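Sec-alkyl sulfatase (Pseudomonas sp. dsm 6611, PDB 2YHE) hydrolyses secondary alkyl sulfates enantioselectively with strict inversion of configuration, turning (R)-sulfate esters into (S)-alcohols as a zinc-dependent homodimer of the metallo-beta-lactamase superfamily. Local coordinates at the interface of chains A and B. Residues are numbered along the deposited sequence; one frame, centred on the assembly and turned at random. Chains: chain A/B, Sec-alkyl sulfatase.

Contact 1: the interface of chains A and B. Residues chain A 220-222, 558, 652; chain B 381, 384-385, 388.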
# COMPACT_ATOMS: atom_id res chain seq x y z
N LEU A 220 1.89 -16.47 -3.75
CA LEU A 220 0.48 -16.12 -3.52
C LEU A 220 -0.09 -15.21 -4.60
O LEU A 220 -1.17 -15.51 -5.12
CB LEU A 220 0.24 -15.57 -2.11
CG LEU A 220 0.69 -16.44 -0.91
CD1 LEU A 220 0.23 -15.83 0.41
CD2 LEU A 220 0.18 -17.86 -1.01
N ALA A 221 0.65 -14.16 -4.98
CA ALA A 221 0.29 -13.25 -6.08
C ALA A 221 1.18 -13.62 -7.30
O ALA A 221 1.38 -12.81 -8.21
CB ALA A 221 0.52 -11.80 -5.65
N GLY A 222 1.68 -14.86 -7.29
CA GLY A 222 2.63 -15.45 -8.22
C GLY A 222 2.37 -15.34 -9.70
O GLY A 222 3.24 -14.88 -10.46
N ILE A 558 -6.46 -19.38 -2.07
CA ILE A 558 -6.47 -18.50 -3.23
C ILE A 558 -7.05 -19.25 -4.41
O ILE A 558 -7.92 -18.73 -5.10
CB ILE A 558 -5.06 -17.87 -3.48
CG1 ILE A 558 -4.71 -16.89 -2.34
CG2 ILE A 558 -4.96 -17.16 -4.86
CD1 ILE A 558 -3.28 -16.68 -2.08
N PHE A 652 -4.56 -21.75 -12.30
CA PHE A 652 -4.33 -20.49 -12.99
C PHE A 652 -3.47 -20.69 -14.23
O PHE A 652 -2.35 -21.21 -14.13
CB PHE A 652 -3.72 -19.43 -12.05
CG PHE A 652 -4.45 -19.20 -10.75
CD1 PHE A 652 -5.74 -18.70 -10.74
CD2 PHE A 652 -3.84 -19.48 -9.54
CE1 PHE A 652 -6.42 -18.46 -9.53
CE2 PHE A 652 -4.52 -19.25 -8.33
CZ PHE A 652 -5.80 -18.74 -8.33
N ASN B 381 -8.69 -13.45 -0.53
CA ASN B 381 -8.59 -14.64 -1.39
C ASN B 381 -9.29 -14.51 -2.72
O ASN B 381 -8.70 -14.92 -3.72
CB ASN B 381 -9.02 -15.89 -0.64
CG ASN B 381 -8.28 -16.16 0.64
OD1 ASN B 381 -7.14 -15.69 0.86
ND2 ASN B 381 -8.93 -16.93 1.53
N LEU B 384 -7.25 -12.12 -4.92
CA LEU B 384 -6.00 -12.75 -5.32
C LEU B 384 -6.29 -13.80 -6.41
O LEU B 384 -5.55 -13.90 -7.39
CB LEU B 384 -5.39 -13.38 -4.09
CG LEU B 384 -3.99 -12.91 -3.59
CD1 LEU B 384 -3.44 -11.66 -4.26
CD2 LEU B 384 -3.93 -12.90 -2.08
N ASN B 385 -7.40 -14.53 -6.26
CA ASN B 385 -7.85 -15.53 -7.22
C ASN B 385 -8.03 -14.85 -8.58
O ASN B 385 -7.46 -15.31 -9.58
CB ASN B 385 -9.18 -16.14 -6.74
CG ASN B 385 -9.80 -17.12 -7.72
OD1 ASN B 385 -10.64 -16.75 -8.54
ND2 ASN B 385 -9.40 -18.39 -7.63
N ASN B 388 -4.73 -13.33 -10.17
CA ASN B 388 -3.98 -14.42 -10.82
C ASN B 388 -4.64 -14.90 -12.12
O ASN B 388 -3.99 -15.53 -12.93
CB ASN B 388 -3.70 -15.56 -9.84
CG ASN B 388 -2.60 -15.19 -8.87
OD1 ASN B 388 -1.53 -14.65 -9.25
ND2 ASN B 388 -2.85 -15.44 -7.60

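Contact 2: the interface of chains A and B. Residues chain A 320, 324-326, 429; chain B 429-433.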
# COMPACT_ATOMS: atom_id res chain seq x y z
N LEU A 320 7.24 1.49 -6.44
CA LEU A 320 6.18 0.60 -6.86
C LEU A 320 6.66 -0.07 -8.14
O LEU A 320 6.87 0.59 -9.15
CB LEU A 320 4.85 1.37 -7.08
CG LEU A 320 3.62 0.53 -7.37
CD1 LEU A 320 3.16 -0.24 -6.13
CD2 LEU A 320 2.52 1.39 -7.93
N GLY A 324 4.34 -5.78 -9.96
CA GLY A 324 3.38 -5.85 -8.87
C GLY A 324 3.97 -6.45 -7.61
O GLY A 324 4.39 -7.61 -7.59
N ALA A 325 4.06 -5.62 -6.56
CA ALA A 325 4.56 -5.95 -5.21
C ALA A 325 4.02 -4.89 -4.25
O ALA A 325 3.39 -3.95 -4.72
CB ALA A 325 6.09 -5.98 -5.18
N GLU A 326 4.24 -5.04 -2.94
CA GLU A 326 3.73 -4.07 -1.96
C GLU A 326 4.43 -2.71 -2.12
O GLU A 326 5.61 -2.71 -2.51
CB GLU A 326 3.88 -4.62 -0.55
CG GLU A 326 3.04 -5.86 -0.27
CD GLU A 326 3.32 -6.63 1.02
OE1 GLU A 326 3.74 -6.00 2.02
OE2 GLU A 326 3.11 -7.87 1.03
N GLN A 429 -0.04 6.71 -3.21
CA GLN A 429 -0.65 5.40 -2.99
C GLN A 429 -0.40 4.92 -1.59
O GLN A 429 -1.34 4.46 -0.93
CB GLN A 429 -0.15 4.37 -4.00
CG GLN A 429 -0.81 2.99 -3.78
CD GLN A 429 -0.17 1.88 -4.54
OE1 GLN A 429 -0.11 1.89 -5.77
NE2 GLN A 429 0.29 0.88 -3.81
N GLN B 429 -4.59 -3.08 -4.86
CA GLN B 429 -3.66 -2.03 -4.51
C GLN B 429 -2.55 -2.58 -3.62
O GLN B 429 -1.36 -2.30 -3.88
CB GLN B 429 -4.37 -0.86 -3.83
CG GLN B 429 -3.39 0.26 -3.46
CD GLN B 429 -3.98 1.31 -2.58
OE1 GLN B 429 -4.95 1.99 -2.91
NE2 GLN B 429 -3.37 1.51 -1.44
N ARG B 430 -2.93 -3.35 -2.57
CA ARG B 430 -1.97 -3.87 -1.60
C ARG B 430 -0.91 -4.74 -2.27
O ARG B 430 0.28 -4.52 -2.08
CB ARG B 430 -2.67 -4.61 -0.45
CG ARG B 430 -1.78 -4.78 0.76
CD ARG B 430 -2.42 -5.60 1.85
NE ARG B 430 -1.94 -7.00 1.82
CZ ARG B 430 -0.85 -7.44 2.46
NH1 ARG B 430 -0.12 -6.61 3.18
NH2 ARG B 430 -0.47 -8.70 2.34
N TYR B 431 -1.36 -5.73 -3.04
CA TYR B 431 -0.48 -6.69 -3.71
C TYR B 431 0.23 -6.17 -4.98
O TYR B 431 1.38 -6.51 -5.17
CB TYR B 431 -1.27 -7.96 -4.04
CG TYR B 431 -1.57 -8.79 -2.81
CD1 TYR B 431 -0.62 -9.65 -2.27
CD2 TYR B 431 -2.81 -8.71 -2.18
CE1 TYR B 431 -0.89 -10.42 -1.14
CE2 TYR B 431 -3.10 -9.48 -1.06
CZ TYR B 431 -2.14 -10.33 -0.54
OH TYR B 431 -2.42 -11.10 0.57
N LEU B 432 -0.47 -5.41 -5.84
CA LEU B 432 0.09 -4.95 -7.11
C LEU B 432 0.26 -3.43 -7.26
O LEU B 432 1.24 -3.01 -7.87
CB LEU B 432 -0.65 -5.53 -8.34
CG LEU B 432 -0.95 -7.07 -8.33
CD1 LEU B 432 -1.90 -7.43 -9.40
CD2 LEU B 432 0.32 -7.95 -8.40
N GLY B 433 -0.68 -2.64 -6.74
CA GLY B 433 -0.62 -1.18 -6.82
C GLY B 433 -1.70 -0.56 -7.68
O GLY B 433 -2.60 -1.26 -8.16
O HOH W 1 1.31 -2.04 -3.95
O HOH W 2 -3.09 3.37 1.05

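Contact 1: the interface of chains A and B
B:Asn388 donates from ND2 of its side-chain amide to the backbone O of A:Leu220 at 3.0 Å, with the oxygen close to the plane of the amide and the donor tilted slightly from the carbonyl plane. That carbonyl belongs to the C-terminal end of helix 210-220, which could make it a good acceptor. One turn earlier on the long helix 362-388, ND2 of B:Asn385 reaches O of A:Ile558, near the end of helix 549-559, also at 3.0 Å, and here the donor lies in the carbonyl plane, with 155° at the hydrogen.

Between the two bonds the packing is apolar. A:Ile558 crosses B:Leu384 at a slant, its CD1 3.8 Å from CD2 of the leucine, while CG2 turns the other way, toward the backbone N of B:Asn385. On the far side of the patch, A:Phe652 lays one ring face against B:Asn388, whose CB sits 3.7 Å above the ring centre as a CH-pi contact. The ring's CE1 and CZ run on to B:Asn385, with the amide plane turned 65° from the ring.

CG of B:Asn385 is anti to its backbone N (chi1 175°), which carries the amide toward A:Ile558 O. In B:Asn388, CG is instead anti to the carbonyl carbon, beside its own N. This helix-end docking forms part of the homodimer interface. At the ring's edge, in its plane, lies the same A:Ile558 O that accepts the bond from B:Asn385 ND2.

Contact 2: the interface of chains A and B
A:Gln429 and B:Gln429, equivalent residues of helix 420-431 in the two subunits, reach toward each other tip to tip. Each side chain runs extended beyond CG, with CG anti to the backbone N (chi1 -179° in chain A). The tips overlap, each amide laid against the other's CG, and CD of A:Gln429 makes an apolar contact of 3.8 Å with CG of B:Gln429. The amide planes are turned 35° apart. OE1 of A:Gln429 lies over B:Gly433, 3.3 Å from its CA, and CD1 of A:Leu320 meets that same glycine carbon. Nearby, CD2 of B:Leu432 packs on CA of A:Gly324 at 3.7 Å; A:Gly324, with no side chain, may allow this approach.

Two waters bridge the subunits beside this packing. Water 1 contacts NE2 of A:Gln429 and has A:Ala325 O and B:Gln429 O as its nearer carbonyl partners, the latter at 2.7 Å; B:Arg430 O is a longer contact. Water 2 joins NE2 of B:Gln429 to the backbone O of A:Gln429, so each side-chain amide has a water as intermediary to the opposite main chain. The N of A:Ala325 comes near B:Tyr431 O, but its N-H points away.

The loose end is the charged pair. A:Glu326 and B:Arg430 lie side by side, pointing the same way, in a long salt bridge of 3.9 Å between OE2 and NH2. The arginine bends at chi3 (100°), and its guanidinium edge faces OH, the phenol hydroxyl, of B:Tyr431, in plane.

A:Leu320 belongs to the sulfate-binding segment of chain A, so this part of the dimer interface may help brace the substrate-binding loop.

About 14 Å separates the centres of contact 1 and contact 2, which are neighbouring parts of one two-fold interface. They have no residue in common: chain B supplies the end of helix 362-388 to contact 1, and the end of helix 420-431 with the turn after it to contact 2. Helix 420-431 serves contact 2 from both chains, whereas contact 1 pairs different helices of the two subunits. Each has its twin with the chains exchanged. Together they probably help hold the homodimer, and contact 2 places the partner chain beside the sulfate-binding segment.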